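Side-chain contacts in alpha-1,2-mannosyltransferase (Ktr4), putative (Neosartorya fumigata, PDB 7BOP), which is a putative glycosyltransferase with a GT-A-type fold that holds guanosine-5'-diphosphate and a manganese ion in one pocket: residues N202-V207 / S352-K357; S275-W280 / E373-S378. One frame throughout, in Å; residues are numbered along the deposited sequence.

Contact 1: residues N202-V207 / S352-K357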
ATOM      1  N   ASN A 202      -9.878  14.007 -10.351  1.00 31.88           N
ATOM      2  CA  ASN A 202      -9.086  15.189 -10.019  1.00 31.38           C
ATOM      3  C   ASN A 202      -9.079  15.364  -8.516  1.00 29.94           C
ATOM      4  O   ASN A 202     -10.114  15.243  -7.867  1.00 30.42           O
ATOM      5  CB  ASN A 202      -9.640  16.442 -10.696  1.00 33.33           C
ATOM      6  CG  ASN A 202      -9.423  16.425 -12.197  1.00 34.70           C
ATOM      7  OD1 ASN A 202      -8.466  15.842 -12.683  1.00 36.74           O
ATOM      8  ND2 ASN A 202     -10.316  17.046 -12.932  1.00 36.85           N
ATOM      9  N   VAL A 203      -7.899  15.606  -7.972  1.00 29.31           N
ATOM     10  CA  VAL A 203      -7.723  15.884  -6.557  1.00 30.37           C
ATOM     11  C   VAL A 203      -7.106  17.282  -6.476  1.00 31.46           C
ATOM     12  O   VAL A 203      -6.040  17.523  -7.055  1.00 30.30           O
ATOM     13  CB  VAL A 203      -6.844  14.806  -5.910  1.00 29.92           C
ATOM     14  CG1 VAL A 203      -6.537  15.140  -4.449  1.00 31.61           C
ATOM     15  CG2 VAL A 203      -7.543  13.458  -6.003  1.00 31.04           C
ATOM     16  N   ASP A 204      -7.783  18.185  -5.772  1.00 31.11           N
ATOM     17  CA  ASP A 204      -7.458  19.612  -5.801  1.00 33.65           C
ATOM     18  C   ASP A 204      -6.870  20.148  -4.500  1.00 32.21           C
ATOM     19  O   ASP A 204      -6.939  21.344  -4.242  1.00 33.24           O
ATOM     20  CB  ASP A 204      -8.717  20.393  -6.206  1.00 34.82           C
ATOM     21  CG  ASP A 204      -9.115  20.130  -7.641  1.00 35.91           C
ATOM     22  OD1 ASP A 204      -8.218  20.095  -8.496  1.00 38.13           O
ATOM     23  OD2 ASP A 204     -10.310  19.944  -7.909  1.00 40.22           O
ATOM     24  N   TYR A 205      -6.296  19.262  -3.689  1.00 31.79           N
ATOM     25  CA  TYR A 205      -5.553  19.656  -2.500  1.00 31.41           C
ATOM     26  C   TYR A 205      -4.271  18.841  -2.401  1.00 31.60           C
ATOM     27  O   TYR A 205      -4.156  17.749  -2.983  1.00 29.93           O
ATOM     28  CB  TYR A 205      -6.412  19.517  -1.234  1.00 33.03           C
ATOM     29  CG  TYR A 205      -6.863  18.095  -0.940  1.00 32.50           C
ATOM     30  CD1 TYR A 205      -8.003  17.557  -1.556  1.00 32.97           C
ATOM     31  CD2 TYR A 205      -6.141  17.281  -0.067  1.00 32.99           C
ATOM     32  CE1 TYR A 205      -8.414  16.240  -1.299  1.00 31.60           C
ATOM     33  CE2 TYR A 205      -6.541  15.967   0.195  1.00 32.93           C
ATOM     34  CZ  TYR A 205      -7.681  15.449  -0.431  1.00 32.20           C
ATOM     35  OH  TYR A 205      -8.068  14.143  -0.165  1.00 31.27           O
ATOM     36  N   ASP A 206      -3.310  19.382  -1.661  1.00 30.79           N
ATOM     37  CA  ASP A 206      -2.028  18.741  -1.456  1.00 32.51           C
ATOM     38  C   ASP A 206      -2.204  17.595  -0.437  1.00 31.27           C
ATOM     39  O   ASP A 206      -2.319  17.839   0.765  1.00 30.82           O
ATOM     40  CB  ASP A 206      -1.014  19.778  -0.968  1.00 33.21           C
ATOM     41  CG  ASP A 206       0.379  19.219  -0.801  1.00 35.54           C
ATOM     42  OD1 ASP A 206       0.527  17.981  -0.652  1.00 33.97           O
ATOM     43  OD2 ASP A 206       1.347  20.032  -0.793  1.00 33.91           O
ATOM     44  N   VAL A 207      -2.208  16.358  -0.928  1.00 30.93           N
ATOM     45  CA  VAL A 207      -2.491  15.197  -0.068  1.00 31.33           C
ATOM     46  C   VAL A 207      -1.405  15.001   0.975  1.00 31.13           C
ATOM     47  O   VAL A 207      -1.682  14.530   2.072  1.00 29.86           O
ATOM     48  CB  VAL A 207      -2.702  13.881  -0.857  1.00 31.81           C
ATOM     49  CG1 VAL A 207      -3.845  14.028  -1.857  1.00 32.53           C
ATOM     50  CG2 VAL A 207      -1.428  13.414  -1.542  1.00 33.29           C
ATOM     51  N   SER A 352     -18.354  11.260  -7.495  1.00 31.90           N
ATOM     52  CA  SER A 352     -17.965  12.656  -7.519  1.00 32.74           C
ATOM     53  C   SER A 352     -17.878  13.140  -8.952  1.00 32.73           C
ATOM     54  O   SER A 352     -17.388  12.410  -9.810  1.00 31.81           O
ATOM     55  CB  SER A 352     -16.601  12.820  -6.842  1.00 34.35           C
ATOM     56  OG  SER A 352     -15.985  14.054  -7.180  1.00 33.35           O
ATOM     57  N   PRO A 353     -18.312  14.395  -9.212  1.00 33.51           N
ATOM     58  CA  PRO A 353     -18.125  14.964 -10.543  1.00 33.88           C
ATOM     59  C   PRO A 353     -16.656  15.220 -10.920  1.00 34.98           C
ATOM     60  O   PRO A 353     -16.373  15.522 -12.073  1.00 33.79           O
ATOM     61  CB  PRO A 353     -18.911  16.268 -10.480  1.00 35.08           C
ATOM     62  CG  PRO A 353     -18.917  16.653  -9.048  1.00 34.46           C
ATOM     63  CD  PRO A 353     -18.870  15.378  -8.263  1.00 33.22           C
ATOM     64  N   LYS A 354     -15.725  15.082  -9.977  1.00 34.22           N
ATOM     65  CA  LYS A 354     -14.294  15.139 -10.312  1.00 34.11           C
ATOM     66  C   LYS A 354     -13.746  13.883 -10.997  1.00 34.09           C
ATOM     67  O   LYS A 354     -12.604  13.889 -11.468  1.00 31.70           O
ATOM     68  CB  LYS A 354     -13.486  15.456  -9.062  1.00 36.19           C
ATOM     69  CG  LYS A 354     -13.839  16.821  -8.502  1.00 38.41           C
ATOM     70  CD  LYS A 354     -13.059  17.155  -7.250  1.00 40.83           C
ATOM     71  CE  LYS A 354     -13.472  18.523  -6.729  1.00 42.67           C
ATOM     72  NZ  LYS A 354     -12.365  19.149  -5.973  1.00 45.85           N
ATOM     73  N   CYS A 355     -14.544  12.811 -11.038  1.00 33.33           N
ATOM     74  CA  CYS A 355     -14.114  11.527 -11.562  1.00 35.59           C
ATOM     75  C   CYS A 355     -14.673  11.286 -12.945  1.00 35.76           C
ATOM     76  O   CYS A 355     -15.709  11.822 -13.299  1.00 35.93           O
ATOM     77  CB  CYS A 355     -14.595  10.406 -10.645  1.00 36.33           C
ATOM     78  SG  CYS A 355     -14.151  10.695  -8.927  1.00 40.17           S
ATOM     79  N   SER A 356     -13.981  10.470 -13.717  1.00 35.51           N
ATOM     80  CA  SER A 356     -14.550   9.919 -14.943  1.00 38.60           C
ATOM     81  C   SER A 356     -13.951   8.546 -15.227  1.00 36.28           C
ATOM     82  O   SER A 356     -12.909   8.195 -14.671  1.00 37.00           O
ATOM     83  CB  SER A 356     -14.310  10.877 -16.110  1.00 39.91           C
ATOM     84  OG  SER A 356     -12.933  11.029 -16.322  1.00 42.23           O
ATOM     85  N   LYS A 357     -14.638   7.775 -16.072  1.00 38.15           N
ATOM     86  CA  LYS A 357     -14.187   6.465 -16.574  1.00 39.82           C
ATOM     87  C   LYS A 357     -14.131   5.329 -15.545  1.00 40.08           C
ATOM     88  O   LYS A 357     -13.463   4.322 -15.778  1.00 41.33           O
ATOM     89  CB  LYS A 357     -12.835   6.582 -17.298  1.00 45.42           C
ATOM     90  CG  LYS A 357     -12.855   7.559 -18.467  1.00 52.96           C
ATOM     91  CD  LYS A 357     -11.553   7.521 -19.260  1.00 60.93           C
ATOM     92  CE  LYS A 357     -11.728   8.086 -20.667  1.00 66.38           C
ATOM     93  NZ  LYS A 357     -10.468   7.990 -21.464  1.00 70.73           N
TER
HETATM   94  O   HOH W   1     -10.224  17.604  -4.481  1.00 31.96           O
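Lys354 meets Asn202 with its backbone and the first part of its side chain, and Asp204 with its tip. The backbone part is a hydrogen bond from Asn202 N to Lys354 O (2.9 Å). The side chain starts with CG anti to the carbonyl carbon (chi1 -63°) and is extended thereafter, which carries it alongside Asn202. Lys354 CB is 3.6 Å from Asn202 O, Lys354 CG passes the same oxygen slightly farther off, and Lys354 CD is again 3.6 Å from Asn202 O. Lys354 CE then approaches Asp204 OD2 at 3.7 Å, and Lys354 NZ completes a salt bridge to Asp204 OD2 (2.9 Å), meeting it on the anti side, 17° out of the carboxylate plane. Lys354 NZ also donates to a water that accepts from Asp204 N, so the ammonium is linked to side chain and backbone of one residue. Asp204 OD1 pairs with Lys97, which probably offsets the carboxylate charge further. Segment 202-207 leads from strand 198-199 into helix 207-213 and packs on helix 80-98 through Asn202 and Val203. Segment 352-357 follows strand 346-348, and the disulfide from Cys355 to Cys201 joins the two loops beside this contact.

Contact 2: residues S275-W280 / E373-S378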
ATOM      1  N   SER A 275      -7.191 -12.363  10.127  1.00 28.61           N
ATOM      2  CA  SER A 275      -8.278 -12.294   9.135  1.00 29.44           C
ATOM      3  C   SER A 275      -7.777 -12.354   7.689  1.00 29.69           C
ATOM      4  O   SER A 275      -8.539 -12.690   6.786  1.00 29.11           O
ATOM      5  CB  SER A 275      -9.067 -10.998   9.311  1.00 29.29           C
ATOM      6  OG  SER A 275      -8.264  -9.874   8.953  1.00 27.71           O
ATOM      7  N   THR A 276      -6.500 -11.988   7.507  1.00 28.47           N
ATOM      8  CA  THR A 276      -5.806 -11.814   6.218  1.00 28.41           C
ATOM      9  C   THR A 276      -6.109 -10.469   5.562  1.00 27.82           C
ATOM     10  O   THR A 276      -5.541 -10.158   4.513  1.00 28.22           O
ATOM     11  CB  THR A 276      -6.048 -12.943   5.184  1.00 28.53           C
ATOM     12  OG1 THR A 276      -7.331 -12.774   4.562  1.00 26.91           O
ATOM     13  CG2 THR A 276      -5.896 -14.328   5.816  1.00 30.04           C
ATOM     14  N   CYS A 277      -6.963  -9.658   6.183  1.00 27.98           N
ATOM     15  CA  CYS A 277      -7.334  -8.377   5.614  1.00 28.16           C
ATOM     16  C   CYS A 277      -6.165  -7.401   5.685  1.00 28.24           C
ATOM     17  O   CYS A 277      -5.388  -7.388   6.648  1.00 26.68           O
ATOM     18  CB  CYS A 277      -8.559  -7.793   6.300  1.00 30.43           C
ATOM     19  SG  CYS A 277     -10.021  -8.795   5.979  1.00 31.90           S
ATOM     20  N   HIS A 278      -6.042  -6.604   4.635  1.00 26.90           N
ATOM     21  CA  HIS A 278      -4.917  -5.720   4.500  1.00 27.64           C
ATOM     22  C   HIS A 278      -5.284  -4.548   3.628  1.00 27.51           C
ATOM     23  O   HIS A 278      -6.156  -4.640   2.751  1.00 26.05           O
ATOM     24  CB  HIS A 278      -3.722  -6.480   3.905  1.00 28.33           C
ATOM     25  CG  HIS A 278      -3.988  -7.090   2.560  1.00 28.97           C
ATOM     26  ND1 HIS A 278      -4.547  -8.343   2.409  1.00 29.76           N
ATOM     27  CD2 HIS A 278      -3.753  -6.631   1.308  1.00 29.14           C
ATOM     28  CE1 HIS A 278      -4.648  -8.623   1.122  1.00 30.79           C
ATOM     29  NE2 HIS A 278      -4.168  -7.604   0.434  1.00 28.69           N
ATOM     30  N   PHE A 279      -4.597  -3.445   3.881  1.00 27.40           N
ATOM     31  CA  PHE A 279      -4.636  -2.285   3.009  1.00 27.56           C
ATOM     32  C   PHE A 279      -3.883  -2.701   1.760  1.00 27.46           C
ATOM     33  O   PHE A 279      -2.827  -3.329   1.852  1.00 28.19           O
ATOM     34  CB  PHE A 279      -3.938  -1.109   3.681  1.00 27.30           C
ATOM     35  CG  PHE A 279      -4.487  -0.783   5.045  1.00 26.33           C
ATOM     36  CD1 PHE A 279      -5.801  -0.358   5.195  1.00 26.62           C
ATOM     37  CD2 PHE A 279      -3.687  -0.892   6.174  1.00 27.29           C
ATOM     38  CE1 PHE A 279      -6.308  -0.053   6.446  1.00 27.53           C
ATOM     39  CE2 PHE A 279      -4.185  -0.590   7.425  1.00 27.37           C
ATOM     40  CZ  PHE A 279      -5.492  -0.162   7.565  1.00 27.32           C
ATOM     41  N   TRP A 280      -4.426  -2.393   0.590  1.00 27.75           N
ATOM     42  CA  TRP A 280      -3.860  -2.931  -0.634  1.00 27.02           C
ATOM     43  C   TRP A 280      -2.693  -2.048  -1.073  1.00 28.31           C
ATOM     44  O   TRP A 280      -2.876  -1.032  -1.742  1.00 27.90           O
ATOM     45  CB  TRP A 280      -4.918  -3.079  -1.730  1.00 28.54           C
ATOM     46  CG  TRP A 280      -4.579  -4.117  -2.751  1.00 28.52           C
ATOM     47  CD1 TRP A 280      -3.795  -5.225  -2.572  1.00 29.20           C
ATOM     48  CD2 TRP A 280      -5.051  -4.181  -4.097  1.00 28.84           C
ATOM     49  NE1 TRP A 280      -3.732  -5.957  -3.717  1.00 29.18           N
ATOM     50  CE2 TRP A 280      -4.498  -5.350  -4.676  1.00 29.95           C
ATOM     51  CE3 TRP A 280      -5.864  -3.363  -4.876  1.00 28.88           C
ATOM     52  CZ2 TRP A 280      -4.738  -5.719  -6.001  1.00 29.94           C
ATOM     53  CZ3 TRP A 280      -6.114  -3.734  -6.198  1.00 29.28           C
ATOM     54  CH2 TRP A 280      -5.547  -4.900  -6.745  1.00 28.82           C
ATOM     55  N   GLU A 373     -13.747 -10.666  -1.992  1.00 31.13           N
ATOM     56  CA  GLU A 373     -12.411 -10.236  -1.621  1.00 31.55           C
ATOM     57  C   GLU A 373     -12.370  -8.865  -0.943  1.00 30.28           C
ATOM     58  O   GLU A 373     -11.330  -8.494  -0.401  1.00 29.53           O
ATOM     59  CB  GLU A 373     -11.478 -10.266  -2.839  1.00 32.77           C
ATOM     60  CG  GLU A 373     -11.332 -11.639  -3.497  1.00 33.94           C
ATOM     61  CD  GLU A 373     -10.977 -12.749  -2.526  1.00 34.92           C
ATOM     62  OE1 GLU A 373     -10.172 -12.532  -1.607  1.00 35.70           O
ATOM     63  OE2 GLU A 373     -11.513 -13.852  -2.659  1.00 36.82           O
ATOM     64  N   ASP A 374     -13.491  -8.142  -0.928  1.00 29.27           N
ATOM     65  CA  ASP A 374     -13.569  -6.830  -0.286  1.00 28.59           C
ATOM     66  C   ASP A 374     -13.657  -7.023   1.227  1.00 29.86           C
ATOM     67  O   ASP A 374     -14.583  -7.669   1.715  1.00 28.53           O
ATOM     68  CB  ASP A 374     -14.804  -6.083  -0.806  1.00 28.64           C
ATOM     69  CG  ASP A 374     -14.920  -4.653  -0.298  1.00 28.63           C
ATOM     70  OD1 ASP A 374     -13.976  -4.091   0.304  1.00 27.94           O
ATOM     71  OD2 ASP A 374     -15.990  -4.063  -0.527  1.00 29.90           O
ATOM     72  N   CYS A 375     -12.706  -6.462   1.973  1.00 29.96           N
ATOM     73  CA  CYS A 375     -12.749  -6.566   3.435  1.00 29.22           C
ATOM     74  C   CYS A 375     -13.200  -5.278   4.129  1.00 29.08           C
ATOM     75  O   CYS A 375     -13.275  -5.233   5.355  1.00 30.00           O
ATOM     76  CB  CYS A 375     -11.402  -7.023   3.978  1.00 30.95           C
ATOM     77  SG  CYS A 375     -11.462  -7.388   5.749  1.00 33.69           S
ATOM     78  N   ARG A 376     -13.567  -4.250   3.367  1.00 27.88           N
ATOM     79  CA  ARG A 376     -14.024  -2.996   3.981  1.00 28.42           C
ATOM     80  C   ARG A 376     -15.182  -3.141   4.983  1.00 29.40           C
ATOM     81  O   ARG A 376     -15.181  -2.436   5.978  1.00 28.82           O
ATOM     82  CB  ARG A 376     -14.380  -1.961   2.918  1.00 28.49           C
ATOM     83  CG  ARG A 376     -13.167  -1.378   2.193  1.00 28.36           C
ATOM     84  CD  ARG A 376     -13.555  -0.455   1.046  1.00 29.30           C
ATOM     85  NE  ARG A 376     -14.516  -1.132   0.187  1.00 29.64           N
ATOM     86  CZ  ARG A 376     -15.491  -0.560  -0.510  1.00 30.59           C
ATOM     87  NH1 ARG A 376     -15.655   0.769  -0.543  1.00 30.70           N
ATOM     88  NH2 ARG A 376     -16.317  -1.349  -1.193  1.00 31.20           N
ATOM     89  N   PRO A 377     -16.161  -4.051   4.740  1.00 30.79           N
ATOM     90  CA  PRO A 377     -17.228  -4.148   5.744  1.00 31.36           C
ATOM     91  C   PRO A 377     -16.711  -4.486   7.149  1.00 31.00           C
ATOM     92  O   PRO A 377     -17.238  -3.965   8.142  1.00 31.82           O
ATOM     93  CB  PRO A 377     -18.133  -5.259   5.190  1.00 33.43           C
ATOM     94  CG  PRO A 377     -17.915  -5.216   3.726  1.00 32.86           C
ATOM     95  CD  PRO A 377     -16.436  -4.936   3.590  1.00 31.09           C
ATOM     96  N   SER A 378     -15.661  -5.301   7.229  1.00 28.64           N
ATOM     97  CA  SER A 378     -15.007  -5.560   8.505  1.00 31.15           C
ATOM     98  C   SER A 378     -14.205  -4.345   8.991  1.00 30.61           C
ATOM     99  O   SER A 378     -14.290  -3.969  10.161  1.00 28.82           O
ATOM    100  CB  SER A 378     -14.091  -6.771   8.399  1.00 31.31           C
ATOM    101  OG  SER A 378     -13.365  -6.941   9.592  1.00 31.41           O
TER
HETATM  102  O   HOH W   2     -11.134  -8.380   9.052  1.00 41.24           O
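Cys277 and Cys375 are joined by a disulfide, Cys277 SG to Cys375 SG 2.0 Å, and no other pair of residues touches between the two segments. The CB-SG-SG-CB torsion of 89° is close to the unstrained right angle, and the two CB atoms, Cys277 CB and Cys375 CB, stand 3.8 Å apart. The halves arrive differently: SG of Cys277 lies beside its own backbone N, whereas SG of Cys375 points opposite to its backbone N (chi1 -172°), and these two settings turn the sulfurs toward each other. Both cysteines are buried, with Trp257 against the pair, Phe225 against Cys277 and Asn223 against Cys375, which makes this the densely packed part.

Beside it the segments are linked more loosely, through a water that lies 2.7 Å from Ser378 OG and makes only a weak bond, 3.2 Å, to Ser275 OG. Ser275 OG also accepts from Cys277 N (3.1 Å), forming an ST turn that shapes the backbone just before the bridge.

Each segment is stiffened from within. His278 ND1 donates almost straight (174°) to Thr276 O at 3.0 Å, with the acceptor in the ring plane. Arg376 grips Asp374 side-on: Arg376 NE reaches Asp374 OD1 at 3.0 Å and Arg376 NH2 reaches Asp374 OD2 at 2.8 Å, both on syn sides of the carboxylate. Asp374 OD1 takes a further bond from Arg376 N, from above the carboxylate plane, and so caps the start of helix 376-382; Asp36 supplies a second partner for Arg376 NH2.

Taken together, this is a buried disulfide that fastens a capped C-terminal helix to the approach to strand 278-279, an antiparallel neighbour of strand 218-224 in the mixed sheet of a GT-A-type fold.

From the N terminus the chain meets the segments in the order 202-207, 275-280, 352-357 and 373-378. Contact 1 closes a loop with 144 residues between its segments, and contact 2 one with 92. Because 275-280 lies inside the first loop and 373-378 beyond its end, the loops cross instead of nesting. Their centres are 24 Å apart and their nearest atoms about 13 Å, so they are separate fastenings. Contact 1, at the surface, joins the loops that follow the two outermost strands of the small three-stranded sheet, one leading into helix 207-213; contact 2, in the interior, joins the residue ahead of helix 376-382 to the one ahead of strand 278-279. In each, the second segment comes after strand 346-348.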